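Local structure of S-layer domain-containing protein (Ruminiclostridium thermocellum ATCC 27405, 4QVS) at residues N97-L102 with A113-G118; F71-W76 with P86-F91. The protein is of unknown function but is probably a cell-surface protein with a lectin-like domain that may bind carbohydrate. All blocks are in the same frame, centred on the assembly; numbering follows the deposited sequence.

In the fold
From the N terminus, strand 71-79 comes first and strand 85-91 follows; contact 2 (71-76 with 86-91) closes this connection by bringing their side chains together with no hydrogen bond between them. The chain then passes into strand 99-104 and turns back as strand 110-115, and contact 1 (97-102 with 113-118) closes that hairpin. The two loops are in series, neither nested nor crossed, with centres about 12 Å apart. Strand 99-104 joins them: it lies between 85-91 and 110-115 in one antiparallel sheet, and Met100 N lies 2.8 Å from Phe90 O, a probable hydrogen bond. Contact 1 therefore builds within a sheet, while contact 2 packs that sheet against strand 71-79. Both touch the second subunit.

Contact 1 (N97-L102 with A113-G118); sequences NKYMRL and AMTQSG
Tyr99 and Thr115 face each other in a hydrogen-bonded antiparallel pair, and a CH-pi contact joins their side chains. From CB, chi1 of 61° sets CG of Tyr99 between its own backbone N and carbonyl carbon. Going outward, Tyr99 CD2 is 3.7 Å from Thr115 CG2. Tyr99 CE2, further out, comes closest, at 3.4 Å from the same Thr115 CG2. The methyl sits over one ring face, 19° off the normal and offset toward the rim. Beyond it, Tyr99 OH lies 3.9 Å from Gly118 C and is hydrogen-bonded to Glu122, which also forms a salt bridge with Arg101. Thr115 OG1 accepts from Ser117 N, an ST turn, and donates to Gly118 O at 2.8 Å, so two bonds fix the threonine while its methyl meets the ring. Gly118 N gives a further bond to Asn97 O, in the carbonyl plane on a lone pair. On the other face of the sheet, Met100 and Met114, both selenomethionines, lie side by side, with Met100 SE 3.7 Å from Met114 CE. This hairpin of strands 99-104 and 110-115 is flanked by strands 85-91 and 123-126; Met100 packs on strand 71-79, and His183 of the second subunit meets the Tyr99 ring edge-to-face.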
ATOM      1  N   ASN A  97      27.553   8.101   8.587  1.00 52.48           N
ATOM      2  CA  ASN A  97      26.987   8.274   7.232  1.00 59.30           C
ATOM      3  C   ASN A  97      27.040   7.028   6.332  1.00 50.86           C
ATOM      4  O   ASN A  97      26.885   7.116   5.120  1.00 50.14           O
ATOM      5  CB  ASN A  97      27.677   9.491   6.565  1.00 62.66           C
ATOM      6  CG  ASN A  97      29.175   9.278   6.335  1.00 63.87           C
ATOM      7  OD1 ASN A  97      29.845   8.510   7.029  1.00 62.38           O
ATOM      8  ND2 ASN A  97      29.691   9.953   5.355  1.00 64.44           N
ATOM      9  N   LYS A  98      27.244   5.876   6.975  1.00 52.71           N
ATOM     10  CA  LYS A  98      27.375   4.576   6.361  1.00 51.81           C
ATOM     11  C   LYS A  98      26.443   3.656   7.147  1.00 53.44           C
ATOM     12  O   LYS A  98      26.756   3.229   8.270  1.00 46.28           O
ATOM     13  CB  LYS A  98      28.805   4.067   6.453  1.00 53.95           C
ATOM     14  CG  LYS A  98      29.778   4.690   5.461  1.00 64.08           C
ATOM     15  CD  LYS A  98      31.084   3.886   5.430  1.00 71.09           C
ATOM     16  CE  LYS A  98      32.120   4.463   4.484  1.00 79.83           C
ATOM     17  NZ  LYS A  98      32.610   5.797   4.918  1.00 87.64           N
ATOM     18  N   TYR A  99      25.293   3.352   6.566  1.00 43.58           N
ATOM     19  CA  TYR A  99      24.297   2.595   7.309  1.00 46.13           C
ATOM     20  C   TYR A  99      23.182   2.092   6.413  1.00 43.38           C
ATOM     21  O   TYR A  99      23.111   2.490   5.248  1.00 42.90           O
ATOM     22  CB  TYR A  99      23.647   3.512   8.370  1.00 45.78           C
ATOM     23  CG  TYR A  99      22.891   4.755   7.852  1.00 45.52           C
ATOM     24  CD1 TYR A  99      21.532   4.687   7.475  1.00 51.15           C
ATOM     25  CD2 TYR A  99      23.511   5.999   7.801  1.00 47.49           C
ATOM     26  CE1 TYR A  99      20.854   5.808   7.024  1.00 47.65           C
ATOM     27  CE2 TYR A  99      22.855   7.126   7.367  1.00 45.14           C
ATOM     28  CZ  TYR A  99      21.523   7.029   6.980  1.00 53.91           C
ATOM     29  OH  TYR A  99      20.894   8.160   6.569  1.00 49.91           O
HETATM   30  N   MSE A 100      22.331   1.228   6.983  1.00 48.47           N
HETATM   31  CA  MSE A 100      21.109   0.784   6.306  1.00 49.08           C
HETATM   32  C   MSE A 100      20.094   0.772   7.412  1.00 50.74           C
HETATM   33  O   MSE A 100      20.386   0.383   8.533  1.00 49.71           O
HETATM   34  CB  MSE A 100      21.302  -0.433   5.418  1.00 54.44           C
HETATM   35  CG  MSE A 100      21.246  -1.738   6.180  1.00 59.43           C
HETATM   36 SE   MSE A 100      22.095  -3.132   5.092  0.80 58.46          SE
HETATM   37  CE  MSE A 100      21.480  -4.296   6.485  1.00 53.47           C
ATOM     38  N   ARG A 101      18.905   1.282   7.107  1.00 47.15           N
ATOM     39  CA  ARG A 101      17.880   1.501   8.087  1.00 45.89           C
ATOM     40  C   ARG A 101      16.445   1.286   7.527  1.00 42.40           C
ATOM     41  O   ARG A 101      16.123   1.789   6.462  1.00 49.19           O
ATOM     42  CB  ARG A 101      18.033   2.944   8.461  1.00 41.98           C
ATOM     43  CG  ARG A 101      17.146   3.451   9.562  1.00 47.40           C
ATOM     44  CD  ARG A 101      17.654   4.806  10.037  1.00 52.33           C
ATOM     45  NE  ARG A 101      17.636   5.843   8.984  1.00 50.15           N
ATOM     46  CZ  ARG A 101      17.785   7.146   9.218  1.00 47.97           C
ATOM     47  NH1 ARG A 101      17.983   7.586  10.445  1.00 51.18           N
ATOM     48  NH2 ARG A 101      17.744   8.029   8.212  1.00 57.85           N
ATOM     49  N   LEU A 102      15.601   0.583   8.258  1.00 44.18           N
ATOM     50  CA  LEU A 102      14.217   0.344   7.780  1.00 47.04           C
ATOM     51  C   LEU A 102      13.394   1.247   8.647  1.00 49.21           C
ATOM     52  O   LEU A 102      13.583   1.267   9.860  1.00 51.92           O
ATOM     53  CB  LEU A 102      13.749  -1.099   7.945  1.00 47.95           C
ATOM     54  CG  LEU A 102      12.290  -1.381   7.490  1.00 49.40           C
ATOM     55  CD1 LEU A 102      12.165  -1.376   5.991  1.00 46.38           C
ATOM     56  CD2 LEU A 102      11.844  -2.724   8.013  1.00 53.17           C
ATOM     57  N   ALA A 113      16.403   2.068   3.427  1.00 43.67           N
ATOM     58  CA  ALA A 113      17.441   2.975   2.908  1.00 47.58           C
ATOM     59  C   ALA A 113      18.812   2.418   3.200  1.00 44.40           C
ATOM     60  O   ALA A 113      19.008   1.813   4.246  1.00 46.11           O
ATOM     61  CB  ALA A 113      17.326   4.339   3.545  1.00 49.21           C
HETATM   62  N   MSE A 114      19.723   2.576   2.240  1.00 49.76           N
HETATM   63  CA  MSE A 114      21.124   2.196   2.363  1.00 47.74           C
HETATM   64  C   MSE A 114      21.853   3.394   1.881  1.00 58.27           C
HETATM   65  O   MSE A 114      21.431   4.010   0.879  1.00 52.70           O
HETATM   66  CB  MSE A 114      21.559   1.084   1.415  1.00 53.79           C
HETATM   67  CG  MSE A 114      20.721  -0.196   1.566  1.00 61.15           C
HETATM   68 SE   MSE A 114      21.651  -1.790   0.897  0.78 62.22          SE
HETATM   69  CE  MSE A 114      23.310  -1.656   1.938  1.00 72.80           C
ATOM     70  N   THR A 115      22.931   3.755   2.584  1.00 51.19           N
ATOM     71  CA  THR A 115      23.749   4.875   2.169  1.00 49.83           C
ATOM     72  C   THR A 115      25.177   4.699   2.627  1.00 50.23           C
ATOM     73  O   THR A 115      25.514   4.023   3.629  1.00 47.48           O
ATOM     74  CB  THR A 115      23.249   6.244   2.681  1.00 51.88           C
ATOM     75  OG1 THR A 115      23.991   7.302   2.076  1.00 49.74           O
ATOM     76  CG2 THR A 115      23.411   6.375   4.143  1.00 52.24           C
ATOM     77  N   GLN A 116      26.001   5.328   1.824  1.00 55.14           N
ATOM     78  CA  GLN A 116      27.407   5.399   2.006  1.00 60.71           C
ATOM     79  C   GLN A 116      27.776   6.906   2.075  1.00 63.41           C
ATOM     80  O   GLN A 116      28.921   7.229   2.287  1.00 59.86           O
ATOM     81  CB  GLN A 116      28.059   4.709   0.805  1.00 68.94           C
ATOM     82  CG  GLN A 116      29.446   4.152   1.058  1.00 83.00           C
ATOM     83  CD  GLN A 116      29.984   3.351  -0.123  1.00 82.13           C
ATOM     84  OE1 GLN A 116      30.170   2.130  -0.024  1.00 70.66           O
ATOM     85  NE2 GLN A 116      30.200   4.026  -1.253  1.00 76.75           N
ATOM     86  N   SER A 117      26.816   7.827   1.935  1.00 58.78           N
ATOM     87  CA  SER A 117      27.155   9.245   1.982  1.00 57.81           C
ATOM     88  C   SER A 117      26.175  10.033   2.816  1.00 51.23           C
ATOM     89  O   SER A 117      25.748  11.126   2.444  1.00 54.71           O
ATOM     90  CB  SER A 117      27.260   9.807   0.576  1.00 62.34           C
ATOM     91  OG  SER A 117      25.998   9.772  -0.047  1.00 66.96           O
ATOM     92  N   GLY A 118      25.812   9.478   3.963  1.00 51.76           N
ATOM     93  CA  GLY A 118      24.897  10.139   4.875  1.00 48.28           C
ATOM     94  C   GLY A 118      23.445  10.173   4.398  1.00 53.73           C
ATOM     95  O   GLY A 118      23.056   9.558   3.377  1.00 52.52           O
TER

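Contact 2 (F71-W76 with P86-F91)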
ATOM      1  N   PHE A  71      21.568 -10.637   1.551  1.00 61.38           N
ATOM      2  CA  PHE A  71      20.985 -10.933   2.858  1.00 59.74           C
ATOM      3  C   PHE A  71      19.471 -10.772   2.920  1.00 57.48           C
ATOM      4  O   PHE A  71      18.835 -10.265   1.999  1.00 63.69           O
ATOM      5  CB  PHE A  71      21.599  -9.987   3.915  1.00 56.49           C
ATOM      6  CG  PHE A  71      21.223  -8.547   3.708  1.00 62.70           C
ATOM      7  CD1 PHE A  71      19.993  -8.057   4.170  1.00 55.17           C
ATOM      8  CD2 PHE A  71      22.065  -7.691   3.008  1.00 67.55           C
ATOM      9  CE1 PHE A  71      19.622  -6.743   3.954  1.00 58.64           C
ATOM     10  CE2 PHE A  71      21.689  -6.375   2.781  1.00 69.44           C
ATOM     11  CZ  PHE A  71      20.469  -5.906   3.254  1.00 66.27           C
ATOM     12  N   THR A  72      18.917 -11.223   4.047  1.00 53.72           N
ATOM     13  CA  THR A  72      17.532 -11.021   4.389  1.00 48.76           C
ATOM     14  C   THR A  72      17.376 -10.629   5.850  1.00 45.03           C
ATOM     15  O   THR A  72      18.038 -11.161   6.729  1.00 52.02           O
ATOM     16  CB  THR A  72      16.665 -12.299   4.124  1.00 51.90           C
ATOM     17  OG1 THR A  72      16.836 -12.735   2.782  1.00 49.45           O
ATOM     18  CG2 THR A  72      15.218 -12.012   4.364  1.00 49.47           C
ATOM     19  N   ILE A  73      16.532  -9.647   6.096  1.00 45.78           N
ATOM     20  CA  ILE A  73      16.138  -9.294   7.416  1.00 48.45           C
ATOM     21  C   ILE A  73      14.636  -9.429   7.454  1.00 47.84           C
ATOM     22  O   ILE A  73      13.926  -8.764   6.674  1.00 46.29           O
ATOM     23  CB  ILE A  73      16.488  -7.847   7.796  1.00 47.84           C
ATOM     24  CG1 ILE A  73      18.001  -7.675   7.733  1.00 55.46           C
ATOM     25  CG2 ILE A  73      15.982  -7.591   9.212  1.00 45.70           C
ATOM     26  CD1 ILE A  73      18.451  -6.238   7.793  1.00 62.60           C
ATOM     27  N   ALA A  74      14.148 -10.207   8.406  1.00 51.59           N
ATOM     28  CA  ALA A  74      12.727 -10.467   8.454  1.00 52.84           C
ATOM     29  C   ALA A  74      12.259 -10.585   9.867  1.00 52.23           C
ATOM     30  O   ALA A  74      12.939 -11.136  10.721  1.00 48.37           O
ATOM     31  CB  ALA A  74      12.429 -11.730   7.682  1.00 53.74           C
ATOM     32  N   PHE A  75      11.065 -10.077  10.111  1.00 50.13           N
ATOM     33  CA  PHE A  75      10.518 -10.123  11.423  1.00 48.82           C
ATOM     34  C   PHE A  75       9.044  -9.854  11.380  1.00 47.38           C
ATOM     35  O   PHE A  75       8.519  -9.346  10.415  1.00 48.05           O
ATOM     36  CB  PHE A  75      11.168  -9.023  12.257  1.00 49.99           C
ATOM     37  CG  PHE A  75      11.049  -7.671  11.616  1.00 49.80           C
ATOM     38  CD1 PHE A  75      11.939  -7.284  10.620  1.00 48.83           C
ATOM     39  CD2 PHE A  75      10.005  -6.815  11.955  1.00 45.43           C
ATOM     40  CE1 PHE A  75      11.813  -6.055  10.002  1.00 48.67           C
ATOM     41  CE2 PHE A  75       9.867  -5.592  11.330  1.00 44.22           C
ATOM     42  CZ  PHE A  75      10.764  -5.217  10.354  1.00 48.18           C
ATOM     43  N   TRP A  76       8.411 -10.105  12.501  1.00 48.55           N
ATOM     44  CA  TRP A  76       7.018  -9.750  12.672  1.00 51.57           C
ATOM     45  C   TRP A  76       6.961  -8.462  13.457  1.00 52.24           C
ATOM     46  O   TRP A  76       7.736  -8.295  14.407  1.00 48.43           O
ATOM     47  CB  TRP A  76       6.330 -10.810  13.512  1.00 46.40           C
ATOM     48  CG  TRP A  76       5.952 -11.990  12.761  1.00 55.02           C
ATOM     49  CD1 TRP A  76       6.648 -13.157  12.612  1.00 54.56           C
ATOM     50  CD2 TRP A  76       4.699 -12.158  12.057  1.00 52.46           C
ATOM     51  NE1 TRP A  76       5.895 -14.053  11.830  1.00 55.40           N
ATOM     52  CE2 TRP A  76       4.705 -13.454  11.484  1.00 54.84           C
ATOM     53  CE3 TRP A  76       3.594 -11.329  11.852  1.00 55.00           C
ATOM     54  CZ2 TRP A  76       3.618 -13.949  10.701  1.00 61.74           C
ATOM     55  CZ3 TRP A  76       2.499 -11.821  11.065  1.00 61.47           C
ATOM     56  CH2 TRP A  76       2.534 -13.121  10.510  1.00 57.53           C
ATOM     57  N   PRO A  86      12.086   4.706  13.456  1.00 53.18           N
ATOM     58  CA  PRO A  86      13.067   3.714  12.988  1.00 52.79           C
ATOM     59  C   PRO A  86      12.627   2.336  13.392  1.00 52.60           C
ATOM     60  O   PRO A  86      12.207   2.161  14.518  1.00 45.77           O
ATOM     61  CB  PRO A  86      14.361   4.084  13.747  1.00 52.45           C
ATOM     62  CG  PRO A  86      13.907   4.839  14.951  1.00 49.65           C
ATOM     63  CD  PRO A  86      12.421   5.174  14.809  1.00 53.44           C
ATOM     64  N   ILE A  87      12.668   1.375  12.474  1.00 54.13           N
ATOM     65  CA  ILE A  87      12.323   0.015  12.825  1.00 50.57           C
ATOM     66  C   ILE A  87      13.612  -0.733  13.140  1.00 44.60           C
ATOM     67  O   ILE A  87      13.696  -1.413  14.159  1.00 48.47           O
ATOM     68  CB  ILE A  87      11.537  -0.681  11.691  1.00 50.27           C
ATOM     69  CG1 ILE A  87      10.195   0.036  11.450  1.00 52.78           C
ATOM     70  CG2 ILE A  87      11.301  -2.117  12.093  1.00 46.41           C
ATOM     71  CD1 ILE A  87       9.399  -0.497  10.276  1.00 55.81           C
ATOM     72  N   PHE A  88      14.585  -0.662  12.231  1.00 43.56           N
ATOM     73  CA  PHE A  88      15.926  -1.199  12.487  1.00 45.89           C
ATOM     74  C   PHE A  88      17.004  -0.293  11.861  1.00 43.30           C
ATOM     75  O   PHE A  88      16.753   0.475  10.912  1.00 46.43           O
ATOM     76  CB  PHE A  88      16.129  -2.690  12.118  1.00 44.56           C
ATOM     77  CG  PHE A  88      16.167  -2.989  10.652  1.00 44.23           C
ATOM     78  CD1 PHE A  88      17.199  -2.546   9.843  1.00 46.24           C
ATOM     79  CD2 PHE A  88      15.185  -3.815  10.077  1.00 46.99           C
ATOM     80  CE1 PHE A  88      17.234  -2.829   8.500  1.00 46.70           C
ATOM     81  CE2 PHE A  88      15.242  -4.128   8.748  1.00 43.38           C
ATOM     82  CZ  PHE A  88      16.252  -3.645   7.951  1.00 51.01           C
ATOM     83  N   ASP A  89      18.214  -0.425  12.358  1.00 45.28           N
ATOM     84  CA  ASP A  89      19.324   0.421  11.874  1.00 43.32           C
ATOM     85  C   ASP A  89      20.594  -0.319  12.188  1.00 42.89           C
ATOM     86  O   ASP A  89      20.794  -0.760  13.299  1.00 44.90           O
ATOM     87  CB  ASP A  89      19.191   1.795  12.500  1.00 42.47           C
ATOM     88  CG  ASP A  89      20.346   2.716  12.216  1.00 46.75           C
ATOM     89  OD1 ASP A  89      21.046   2.595  11.215  1.00 44.63           O
ATOM     90  OD2 ASP A  89      20.455   3.678  12.980  1.00 41.46           O
ATOM     91  N   PHE A  90      21.361  -0.573  11.133  1.00 44.70           N
ATOM     92  CA  PHE A  90      22.627  -1.220  11.200  1.00 42.56           C
ATOM     93  C   PHE A  90      23.543  -0.196  10.571  1.00 49.03           C
ATOM     94  O   PHE A  90      23.369   0.210   9.416  1.00 47.15           O
ATOM     95  CB  PHE A  90      22.666  -2.539  10.444  1.00 46.44           C
ATOM     96  CG  PHE A  90      21.713  -3.573  10.993  1.00 47.20           C
ATOM     97  CD1 PHE A  90      22.073  -4.393  12.039  1.00 55.67           C
ATOM     98  CD2 PHE A  90      20.438  -3.697  10.460  1.00 52.15           C
ATOM     99  CE1 PHE A  90      21.181  -5.348  12.538  1.00 53.13           C
ATOM    100  CE2 PHE A  90      19.542  -4.653  10.946  1.00 54.33           C
ATOM    101  CZ  PHE A  90      19.912  -5.472  11.987  1.00 55.02           C
ATOM    102  N   PHE A  91      24.527   0.232  11.345  1.00 45.38           N
ATOM    103  CA  PHE A  91      25.369   1.357  10.932  1.00 46.31           C
ATOM    104  C   PHE A  91      26.843   1.167  11.341  1.00 46.12           C
ATOM    105  O   PHE A  91      27.145   0.465  12.281  1.00 45.69           O
ATOM    106  CB  PHE A  91      24.781   2.640  11.562  1.00 45.66           C
ATOM    107  CG  PHE A  91      24.688   2.610  13.087  1.00 49.60           C
ATOM    108  CD1 PHE A  91      23.635   1.980  13.728  1.00 48.33           C
ATOM    109  CD2 PHE A  91      25.649   3.250  13.869  1.00 52.97           C
ATOM    110  CE1 PHE A  91      23.549   1.949  15.101  1.00 46.93           C
ATOM    111  CE2 PHE A  91      25.582   3.223  15.259  1.00 55.63           C
ATOM    112  CZ  PHE A  91      24.531   2.581  15.882  1.00 52.48           C
TER
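Ile73 and Phe88 reach toward each other tip to tip, the isoleucine's CD1 ending 3.4 Å from Phe88 CZ. Its second branch also takes part, with Ile73 CG2 at 3.6 Å from Phe88 CE2, so the two arms of Ile73 meet one end of the ring. Ile73 CD1 also lies 3.7 Å from Phe90 CE2, so this one methyl touches both aromatic side chains. Phe88 CE1 in turn sits at the edge of the Phe90 ring, in its plane. Phe75 crosses Phe88 obliquely: Phe75 CE1 approaches the edge of the Phe88 ring, near its plane, 4.0 Å from Phe88 CD2. Against Ile87 the same phenylalanine stands at about a right angle, with Ile87 CG2 3.6 Å from Phe75 CZ. In Ile87 CG1 is anti to the carbonyl carbon (chi1 -63°), while the touching branch, CG2, is anti to the backbone N. Ile87 and Phe88 can both point toward strand 71-79 because they form a classic beta bulge opposite Leu102. The strand segments run at 151° with axes 10.9 Å apart and share no hydrogen bonds, the geometry of facing sheets. Both strands pair with the second subunit, so the sheet runs on across the interface; such an apolar interior is consistent with a concanavalin A-like beta sandwich.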